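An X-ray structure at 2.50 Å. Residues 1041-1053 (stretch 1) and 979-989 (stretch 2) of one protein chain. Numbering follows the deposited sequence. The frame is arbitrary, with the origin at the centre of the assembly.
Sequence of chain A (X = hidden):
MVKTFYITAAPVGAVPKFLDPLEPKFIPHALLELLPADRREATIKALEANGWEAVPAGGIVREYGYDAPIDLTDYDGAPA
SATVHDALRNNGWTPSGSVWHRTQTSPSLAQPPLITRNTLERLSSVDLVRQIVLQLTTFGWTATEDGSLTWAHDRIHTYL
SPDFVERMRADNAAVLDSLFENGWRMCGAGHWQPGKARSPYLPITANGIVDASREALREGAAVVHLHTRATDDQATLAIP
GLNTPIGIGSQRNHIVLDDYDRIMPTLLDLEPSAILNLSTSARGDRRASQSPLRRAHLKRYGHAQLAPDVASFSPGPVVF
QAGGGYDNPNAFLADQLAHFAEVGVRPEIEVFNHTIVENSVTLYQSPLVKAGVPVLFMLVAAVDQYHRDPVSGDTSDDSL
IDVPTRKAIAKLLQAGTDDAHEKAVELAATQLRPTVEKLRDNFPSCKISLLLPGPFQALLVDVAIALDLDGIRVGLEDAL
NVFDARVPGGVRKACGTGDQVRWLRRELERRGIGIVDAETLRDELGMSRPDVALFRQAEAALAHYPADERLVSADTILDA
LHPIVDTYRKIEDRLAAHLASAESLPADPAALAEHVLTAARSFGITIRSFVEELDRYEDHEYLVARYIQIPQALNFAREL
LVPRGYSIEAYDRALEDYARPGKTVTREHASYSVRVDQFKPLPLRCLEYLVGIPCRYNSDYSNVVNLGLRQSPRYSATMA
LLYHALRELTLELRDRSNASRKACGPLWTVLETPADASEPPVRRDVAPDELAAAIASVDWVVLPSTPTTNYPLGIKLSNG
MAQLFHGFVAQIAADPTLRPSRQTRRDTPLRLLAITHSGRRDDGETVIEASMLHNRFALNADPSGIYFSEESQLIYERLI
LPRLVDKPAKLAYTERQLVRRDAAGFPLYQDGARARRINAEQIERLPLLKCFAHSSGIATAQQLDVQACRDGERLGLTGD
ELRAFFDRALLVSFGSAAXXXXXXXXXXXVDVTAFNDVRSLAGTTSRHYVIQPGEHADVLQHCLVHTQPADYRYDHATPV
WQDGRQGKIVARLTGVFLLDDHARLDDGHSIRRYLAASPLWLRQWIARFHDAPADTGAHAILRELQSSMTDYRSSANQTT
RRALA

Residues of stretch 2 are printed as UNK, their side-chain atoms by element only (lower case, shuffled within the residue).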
ATOM      1  N   TRP A1041     -23.020  -7.112  -7.666  1.00 84.78           N
ATOM      2  CA  TRP A1041     -23.936  -7.499  -8.731  1.00 81.18           C
ATOM      3  C   TRP A1041     -24.511  -6.305  -9.486  1.00 92.83           C
ATOM      4  O   TRP A1041     -25.075  -5.387  -8.891  1.00110.12           O
ATOM      5  CB  TRP A1041     -25.059  -8.354  -8.148  1.00 90.61           C
ATOM      6  CG  TRP A1041     -24.539  -9.629  -7.579  1.00106.55           C
ATOM      7  CD1 TRP A1041     -24.082  -9.840  -6.310  1.00107.76           C
ATOM      8  CD2 TRP A1041     -24.380 -10.867  -8.274  1.00112.87           C
ATOM      9  NE1 TRP A1041     -23.668 -11.143  -6.168  1.00106.32           N
ATOM     10  CE2 TRP A1041     -23.836 -11.793  -7.362  1.00111.04           C
ATOM     11  CE3 TRP A1041     -24.651 -11.284  -9.579  1.00104.97           C
ATOM     12  CZ2 TRP A1041     -23.564 -13.112  -7.713  1.00104.01           C
ATOM     13  CZ3 TRP A1041     -24.380 -12.588  -9.924  1.00 96.81           C
ATOM     14  CH2 TRP A1041     -23.841 -13.490  -8.996  1.00 96.17           C
ATOM     15  N   GLN A1042     -24.360  -6.333 -10.808  1.00 86.85           N
ATOM     16  CA  GLN A1042     -24.745  -5.209 -11.654  1.00 88.96           C
ATOM     17  C   GLN A1042     -25.664  -5.634 -12.795  1.00 90.56           C
ATOM     18  O   GLN A1042     -25.469  -6.688 -13.401  1.00 87.14           O
ATOM     19  CB  GLN A1042     -23.498  -4.525 -12.219  1.00 95.73           C
ATOM     20  CG  GLN A1042     -22.321  -4.483 -11.255  1.00 99.25           C
ATOM     21  CD  GLN A1042     -21.199  -3.584 -11.735  1.00106.46           C
ATOM     22  OE1 GLN A1042     -20.025  -3.953 -11.676  1.00111.14           O
ATOM     23  NE2 GLN A1042     -21.554  -2.395 -12.207  1.00108.92           N
ATOM     24  N   ASP A1043     -26.664  -4.804 -13.083  1.00 95.60           N
ATOM     25  CA  ASP A1043     -27.587  -5.053 -14.186  1.00 96.19           C
ATOM     26  C   ASP A1043     -27.487  -3.949 -15.232  1.00104.18           C
ATOM     27  O   ASP A1043     -27.620  -2.768 -14.914  1.00107.68           O
ATOM     28  CB  ASP A1043     -29.024  -5.164 -13.674  1.00 96.00           C
ATOM     29  CG  ASP A1043     -29.209  -6.307 -12.697  1.00111.88           C
ATOM     30  OD1 ASP A1043     -28.971  -6.101 -11.488  1.00121.90           O
ATOM     31  OD2 ASP A1043     -29.595  -7.412 -13.137  1.00114.53           O
ATOM     32  N   GLY A1044     -27.253  -4.338 -16.480  1.00105.74           N
ATOM     33  CA  GLY A1044     -27.095  -3.380 -17.556  1.00101.09           C
ATOM     34  C   GLY A1044     -28.415  -2.905 -18.130  1.00 99.36           C
ATOM     35  O   GLY A1044     -29.475  -3.439 -17.801  1.00 92.41           O
ATOM     36  N   ARG A1045     -28.343  -1.896 -18.992  1.00102.57           N
ATOM     37  CA  ARG A1045     -29.527  -1.342 -19.639  1.00 96.02           C
ATOM     38  C   ARG A1045     -30.198  -2.374 -20.537  1.00 94.87           C
ATOM     39  O   ARG A1045     -31.419  -2.374 -20.694  1.00116.96           O
ATOM     40  CB  ARG A1045     -29.160  -0.098 -20.456  1.00 92.96           C
ATOM     41  CG  ARG A1045     -28.734   1.102 -19.621  1.00 96.22           C
ATOM     42  CD  ARG A1045     -29.879   2.087 -19.431  1.00108.81           C
ATOM     43  NE  ARG A1045     -30.137   2.871 -20.636  1.00104.98           N
ATOM     44  CZ  ARG A1045     -29.701   4.113 -20.829  1.00101.90           C
ATOM     45  NH1 ARG A1045     -28.982   4.719 -19.893  1.00 97.65           N
ATOM     46  NH2 ARG A1045     -29.984   4.749 -21.958  1.00 98.58           N
ATOM     47  N   GLN A1046     -29.393  -3.256 -21.119  1.00 94.67           N
ATOM     48  CA  GLN A1046     -29.905  -4.260 -22.043  1.00 94.81           C
ATOM     49  C   GLN A1046     -29.953  -5.645 -21.401  1.00 98.55           C
ATOM     50  O   GLN A1046     -29.914  -6.661 -22.094  1.00 96.86           O
ATOM     51  CB  GLN A1046     -29.053  -4.297 -23.314  1.00 91.58           C
ATOM     52  CG  GLN A1046     -28.687  -2.922 -23.853  1.00 97.53           C
ATOM     53  CD  GLN A1046     -29.367  -2.604 -25.170  1.00114.48           C
ATOM     54  OE1 GLN A1046     -30.147  -3.402 -25.690  1.00124.42           O
ATOM     55  NE2 GLN A1046     -29.070  -1.432 -25.720  1.00119.00           N
ATOM     56  N   GLY A1047     -30.025  -5.675 -20.074  1.00 94.40           N
ATOM     57  CA  GLY A1047     -30.220  -6.918 -19.348  1.00 99.67           C
ATOM     58  C   GLY A1047     -28.968  -7.726 -19.062  1.00101.00           C
ATOM     59  O   GLY A1047     -29.054  -8.832 -18.526  1.00 99.31           O
ATOM     60  N   LYS A1048     -27.806  -7.189 -19.416  1.00100.01           N
ATOM     61  CA  LYS A1048     -26.549  -7.878 -19.142  1.00 94.38           C
ATOM     62  C   LYS A1048     -26.285  -7.923 -17.640  1.00 90.26           C
ATOM     63  O   LYS A1048     -26.458  -6.926 -16.940  1.00 94.84           O
ATOM     64  CB  LYS A1048     -25.382  -7.201 -19.867  1.00100.22           C
ATOM     65  CG  LYS A1048     -24.028  -7.839 -19.574  1.00101.61           C
ATOM     66  CD  LYS A1048     -22.890  -7.138 -20.300  1.00 97.23           C
ATOM     67  CE  LYS A1048     -22.604  -7.785 -21.648  1.00 95.45           C
ATOM     68  NZ  LYS A1048     -21.380  -7.223 -22.286  1.00 81.44           N
ATOM     69  N   ILE A1049     -25.874  -9.088 -17.149  1.00 94.34           N
ATOM     70  CA  ILE A1049     -25.592  -9.269 -15.731  1.00 88.44           C
ATOM     71  C   ILE A1049     -24.105  -9.519 -15.498  1.00 80.99           C
ATOM     72  O   ILE A1049     -23.496 -10.349 -16.171  1.00 92.84           O
ATOM     73  CB  ILE A1049     -26.403 -10.440 -15.139  1.00 91.57           C
ATOM     74  CG1 ILE A1049     -27.900 -10.227 -15.374  1.00104.24           C
ATOM     75  CG2 ILE A1049     -26.116 -10.599 -13.655  1.00 81.82           C
ATOM     76  CD1 ILE A1049     -28.764 -11.351 -14.844  1.00118.34           C
ATOM     77  N   VAL A1050     -23.521  -8.797 -14.548  1.00 78.76           N
ATOM     78  CA  VAL A1050     -22.106  -8.956 -14.241  1.00 74.44           C
ATOM     79  C   VAL A1050     -21.866  -9.196 -12.752  1.00 85.87           C
ATOM     80  O   VAL A1050     -22.232  -8.373 -11.912  1.00 95.59           O
ATOM     81  CB  VAL A1050     -21.291  -7.727 -14.685  1.00 79.98           C
ATOM     82  CG1 VAL A1050     -19.834  -7.877 -14.269  1.00 70.29           C
ATOM     83  CG2 VAL A1050     -21.405  -7.532 -16.192  1.00 72.65           C
ATOM     84  N   ALA A1051     -21.252 -10.332 -12.437  1.00 83.26           N
ATOM     85  CA  ALA A1051     -20.883 -10.659 -11.065  1.00 70.51           C
ATOM     86  C   ALA A1051     -19.435 -10.273 -10.800  1.00 76.65           C
ATOM     87  O   ALA A1051     -18.516 -11.027 -11.119  1.00 99.63           O
ATOM     88  CB  ALA A1051     -21.091 -12.138 -10.797  1.00 79.85           C
ATOM     89  N   ARG A1052     -19.237  -9.099 -10.214  1.00 79.82           N
ATOM     90  CA  ARG A1052     -17.896  -8.583  -9.966  1.00 86.25           C
ATOM     91  C   ARG A1052     -17.392  -8.964  -8.577  1.00 88.86           C
ATOM     92  O   ARG A1052     -17.951  -8.533  -7.569  1.00108.07           O
ATOM     93  CB  ARG A1052     -17.880  -7.061 -10.125  1.00 97.10           C
ATOM     94  CG  ARG A1052     -16.495  -6.459 -10.289  1.00100.76           C
ATOM     95  CD  ARG A1052     -16.178  -6.205 -11.752  1.00 98.02           C
ATOM     96  NE  ARG A1052     -17.128  -5.277 -12.359  1.00 94.15           N
ATOM     97  CZ  ARG A1052     -17.056  -4.845 -13.614  1.00 91.89           C
ATOM     98  NH1 ARG A1052     -16.075  -5.257 -14.405  1.00 72.16           N
ATOM     99  NH2 ARG A1052     -17.966  -4.000 -14.080  1.00 98.90           N
ATOM    100  N   LEU A1053     -16.337  -9.772  -8.524  1.00 76.76           N
ATOM    101  CA  LEU A1053     -15.716 -10.117  -7.248  1.00 74.07           C
ATOM    102  C   LEU A1053     -14.732  -9.033  -6.825  1.00 80.42           C
ATOM    103  O   LEU A1053     -13.890  -8.601  -7.617  1.00 77.38           O
ATOM    104  CB  LEU A1053     -14.997 -11.469  -7.327  1.00 68.71           C
ATOM    105  CG  LEU A1053     -15.776 -12.731  -7.701  1.00 70.94           C
ATOM    106  CD1 LEU A1053     -15.081 -13.956  -7.124  1.00 80.85           C
ATOM    107  CD2 LEU A1053     -17.223 -12.666  -7.240  1.00 75.03           C
ATOM    108  N   UNK A 979     -12.348  -3.892 -20.254  1.00 64.96           N
ATOM    109  CA  UNK A 979     -13.575  -3.421 -19.626  1.00 53.49           C
ATOM    110  C   UNK A 979     -14.781  -4.230 -20.075  1.00 72.97           C
ATOM    111  O   UNK A 979     -14.888  -4.614 -21.241  1.00 62.00           O
ATOM    112  o   UNK A 979     -12.426  -1.448 -18.060  1.00 73.95           O
ATOM    113  c   UNK A 979     -13.808  -1.941 -19.935  1.00 55.86           C
ATOM    114  c   UNK A 979     -12.905  -1.026 -19.134  1.00 72.57           C
ATOM    115  o   UNK A 979     -12.687   0.123 -19.572  1.00 76.68           O
ATOM    116  N   UNK A 980     -15.685  -4.494 -19.139  1.00 74.58           N
ATOM    117  CA  UNK A 980     -16.958  -5.117 -19.466  1.00 73.57           C
ATOM    118  C   UNK A 980     -18.007  -4.034 -19.662  1.00 73.98           C
ATOM    119  O   UNK A 980     -18.430  -3.384 -18.704  1.00 71.43           O
ATOM    120  c   UNK A 980     -18.778  -6.681 -18.736  1.00 68.86           C
ATOM    121  c   UNK A 980     -17.424  -6.090 -18.372  1.00 77.66           C
ATOM    122  c   UNK A 980     -16.769  -8.190 -17.089  1.00 58.13           C
ATOM    123  c   UNK A 980     -16.391  -7.200 -18.169  1.00 74.93           C
ATOM    124  N   UNK A 981     -18.411  -3.828 -20.910  1.00 73.81           N
ATOM    125  CA  UNK A 981     -19.412  -2.820 -21.222  1.00 74.61           C
ATOM    126  C   UNK A 981     -20.772  -3.276 -20.716  1.00 82.90           C
ATOM    127  O   UNK A 981     -21.472  -4.044 -21.376  1.00 92.24           O
ATOM    128  c   UNK A 981     -19.447  -2.549 -22.722  1.00 72.67           C
ATOM    129  n   UNK A 981     -16.089  -2.098 -24.135  1.00 80.11           N
ATOM    130  n   UNK A 981     -17.729  -0.873 -23.502  1.00 72.66           N
ATOM    131  c   UNK A 981     -18.115  -2.180 -23.296  1.00 71.96           C
ATOM    132  c   UNK A 981     -17.074  -2.947 -23.695  1.00 77.16           C
ATOM    133  c   UNK A 981     -16.510  -0.852 -24.008  1.00 77.35           C
ATOM    134  N   UNK A 982     -21.129  -2.792 -19.532  1.00 80.07           N
ATOM    135  CA  UNK A 982     -22.317  -3.245 -18.822  1.00 78.08           C
ATOM    136  C   UNK A 982     -23.615  -2.945 -19.570  1.00 81.23           C
ATOM    137  O   UNK A 982     -24.579  -3.702 -19.474  1.00 88.18           O
ATOM    138  c   UNK A 982     -22.354  -2.607 -17.430  1.00 70.21           C
ATOM    139  c   UNK A 982     -23.302  -2.359 -15.136  1.00 75.89           C
ATOM    140  c   UNK A 982     -23.635  -4.494 -16.390  1.00 87.97           C
ATOM    141  c   UNK A 982     -23.509  -2.985 -16.503  1.00 81.92           C
ATOM    142  N   UNK A 983     -23.631  -1.852 -20.327  1.00 94.57           N
ATOM    143  CA  UNK A 983     -24.856  -1.401 -20.986  1.00101.37           C
ATOM    144  C   UNK A 983     -25.006  -1.916 -22.418  1.00105.76           C
ATOM    145  O   UNK A 983     -25.908  -1.489 -23.139  1.00111.49           O
ATOM    146  o   UNK A 983     -25.697  -0.002 -18.740  1.00106.47           O
ATOM    147  c   UNK A 983     -24.919   0.128 -20.984  1.00 91.01           C
ATOM    148  o   UNK A 983     -24.693   1.852 -19.357  1.00118.28           O
ATOM    149  c   UNK A 983     -25.116   0.701 -19.595  1.00104.78           C
ATOM    150  N   UNK A 984     -24.133  -2.829 -22.828  1.00 91.75           N
ATOM    151  CA  UNK A 984     -24.221  -3.410 -24.164  1.00 91.07           C
ATOM    152  C   UNK A 984     -25.103  -4.655 -24.184  1.00 96.46           C
ATOM    153  O   UNK A 984     -25.367  -5.259 -23.144  1.00 91.09           O
ATOM    154  c   UNK A 984     -18.311  -2.098 -27.037  1.00 83.98           C
ATOM    155  c   UNK A 984     -19.900  -3.730 -26.202  1.00 83.49           C
ATOM    156  c   UNK A 984     -22.294  -1.290 -25.000  1.00 89.49           C
ATOM    157  n   UNK A 984     -21.282  -0.524 -25.528  1.00 88.04           N
ATOM    158  c   UNK A 984     -22.833  -3.775 -24.693  1.00 89.71           C
ATOM    159  c   UNK A 984     -20.728  -2.680 -25.792  1.00 91.75           C
ATOM    160  c   UNK A 984     -19.099  -1.051 -26.644  1.00 89.94           C
ATOM    161  c   UNK A 984     -21.999  -2.615 -25.135  1.00 84.49           C
ATOM    162  c   UNK A 984     -18.701  -3.426 -26.823  1.00 82.42           C
ATOM    163  c   UNK A 984     -20.307  -1.354 -26.019  1.00 90.03           C
ATOM    164  N   UNK A 985     -25.556  -5.030 -25.377  1.00 83.90           N
ATOM    165  CA  UNK A 985     -26.195  -6.322 -25.582  1.00 93.34           C
ATOM    166  C   UNK A 985     -25.129  -7.409 -25.605  1.00106.17           C
ATOM    167  O   UNK A 985     -24.215  -7.365 -26.430  1.00124.95           O
ATOM    168  c   UNK A 985     -29.023  -5.868 -28.264  1.00103.00           C
ATOM    169  c   UNK A 985     -26.991  -6.343 -26.888  1.00105.54           C
ATOM    170  c   UNK A 985     -28.464  -5.937 -26.852  1.00104.47           C
ATOM    171  c   UNK A 985     -29.262  -6.917 -26.008  1.00 95.76           C
ATOM    172  N   UNK A 986     -25.233  -8.381 -24.706  1.00 89.49           N
ATOM    173  CA  UNK A 986     -24.244  -9.439 -24.666  1.00 95.48           C
ATOM    174  C   UNK A 986     -24.382 -10.466 -23.561  1.00 95.20           C
ATOM    175  O   UNK A 986     -25.359 -10.484 -22.812  1.00 90.76           O
ATOM    176  N   UNK A 987     -23.374 -11.327 -23.468  1.00 87.16           N
ATOM    177  CA  UNK A 987     -23.371 -12.440 -22.531  1.00 89.64           C
ATOM    178  C   UNK A 987     -23.136 -11.974 -21.099  1.00 85.30           C
ATOM    179  O   UNK A 987     -22.285 -11.120 -20.851  1.00 94.73           O
ATOM    180  c   UNK A 987     -22.287 -13.471 -22.908  1.00 94.51           C
ATOM    181  c   UNK A 987     -22.483 -14.765 -22.137  1.00 98.16           C
ATOM    182  o   UNK A 987     -22.344 -13.736 -24.316  1.00 91.98           O
ATOM    183  N   UNK A 988     -23.893 -12.534 -20.161  1.00 91.00           N
ATOM    184  CA  UNK A 988     -23.696 -12.236 -18.747  1.00 87.07           C
ATOM    185  C   UNK A 988     -22.402 -12.871 -18.251  1.00 90.76           C
ATOM    186  O   UNK A 988     -22.057 -13.985 -18.644  1.00 98.18           O
ATOM    187  c   UNK A 988     -24.884 -12.721 -17.918  1.00 81.10           C
ATOM    188  o   UNK A 988     -26.052 -11.983 -18.231  1.00 90.53           O
ATOM    189  N   UNK A 989     -21.690 -12.157 -17.385  1.00 81.50           N
ATOM    190  CA  UNK A 989     -20.350 -12.568 -16.981  1.00 89.63           C
ATOM    191  C   UNK A 989     -20.186 -12.690 -15.469  1.00 85.19           C
ATOM    192  O   UNK A 989     -20.699 -11.870 -14.710  1.00 95.04           O
ATOM    193  c   UNK A 989     -19.555 -11.187 -18.947  1.00 83.60           C
ATOM    194  c   UNK A 989     -19.281 -11.573 -17.498  1.00 89.83           C
ATOM    195  c   UNK A 989     -17.885 -12.167 -17.363  1.00 90.38           C
TER
HETATM  196  O   HOH W   1     -15.938  -3.121 -16.686  1.00 69.18           O

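Position 979 has two side-chain carbons, the second carrying two oxygens, and touches nothing on stretch 1. Both terminal atoms are oxygens, where an amide would have one nitrogen, so this is Asp979; both oxygens are hydrogen-bonded elsewhere in the structure.

Position 980 has four carbons, forked at the first. The one-carbon arm lies against Val1050 and the end of the two-carbon arm approaches the Arg1052 guanidinium; this is Ile980. Its CG2 lies 3.8 Å from Val1050 CG2 and its CD1 4.0 Å from Arg1052 NH1, so a branched apolar side chain fills the space beside the strand. Water 1 accepts from Ile980 N (2.8 Å from the water O) and from Arg1052 NH1 (3.1 Å), bridging the stretches.

At 981 one carbon leads to a five-membered ring of three carbons and two nitrogens, while the backbone carbonyl meets Lys1048: His981. CA-to-CB points away, so the contact sets little demand on the side chain and uses the carbonyl, through a weak hydrogen bond from Lys1048 NZ to His981 O (3.3 Å).

Position 982 carries four carbons forked at the second, the two tips reaching Val1050 and Gln1042: Leu982. Its CD1 packs 3.8 Å from Val1050 CG2, and its CD2 is 3.4 Å from Gln1042 NE2. Gly1044 CA approaches Leu982 O to 3.2 Å in a CA-H...O contact, where a CB on Gly1044 would clash.

Position 983 again has two carbons, the second with two oxygens, one accepting from Arg1045 N: Asp983. Arg1045 N donates to Asp983 OD1 at 3.3 Å, so a short acidic side chain reaches the turn formed by Gly1044 to Gly1047.

Position 984 has one carbon, then fused five- and six-membered rings holding eight carbons and one nitrogen; its backbone O lies 3.8 Å from Lys1048 CB. Only tryptophan has such rings. Trp984 points its CA-to-CB bond away, and its NE1 is hydrogen-bonded elsewhere in the structure; Trp984 N closes a type I turn onto His981 O at 3.3 Å.

Position 985, four carbons forked at the second, meets Gln1046: Leu985. Its CA-to-CB bond runs sideways but its end comes nearer, giving Gln1046 an apolar surface; Leu985 CG is 3.3 Å from Gln1046 OE1.

Position 986 has no side-chain atoms and adjoins Lys1048: Gly986. A CB would sit tightly, 3.1 Å from Lys1048 CE.

Position 987 has one carbon bearing an oxygen and a carbon; its backbone carbonyl meets Lys1048: Thr987. Its CA-to-CB bond points away, demanding little of the side chain, while Lys1048 CE lies 3.4 Å from Thr987 O.

Position 988, one carbon then an oxygen that accepts from Ile1049 N, is Ser988, small enough to bring OG within 3.1 Å of Ile1049 N.

Position 989, three carbons forked at the first, pairs its backbone N and O with Ile1049 and Ala1051: Val989, a beta-branched residue suited to a strand.

The contact centres on a parallel beta bridge between Val1050 and Val989, made by hydrogen bonds from Val989 N to Ile1049 O and from Ala1051 N to Val989 O, both 2.8 Å, and extended by apolar packing around Val1050 and by Lys1048 lying along the loop.

Stretch 2 (979-989) DIHLDWLGTSV
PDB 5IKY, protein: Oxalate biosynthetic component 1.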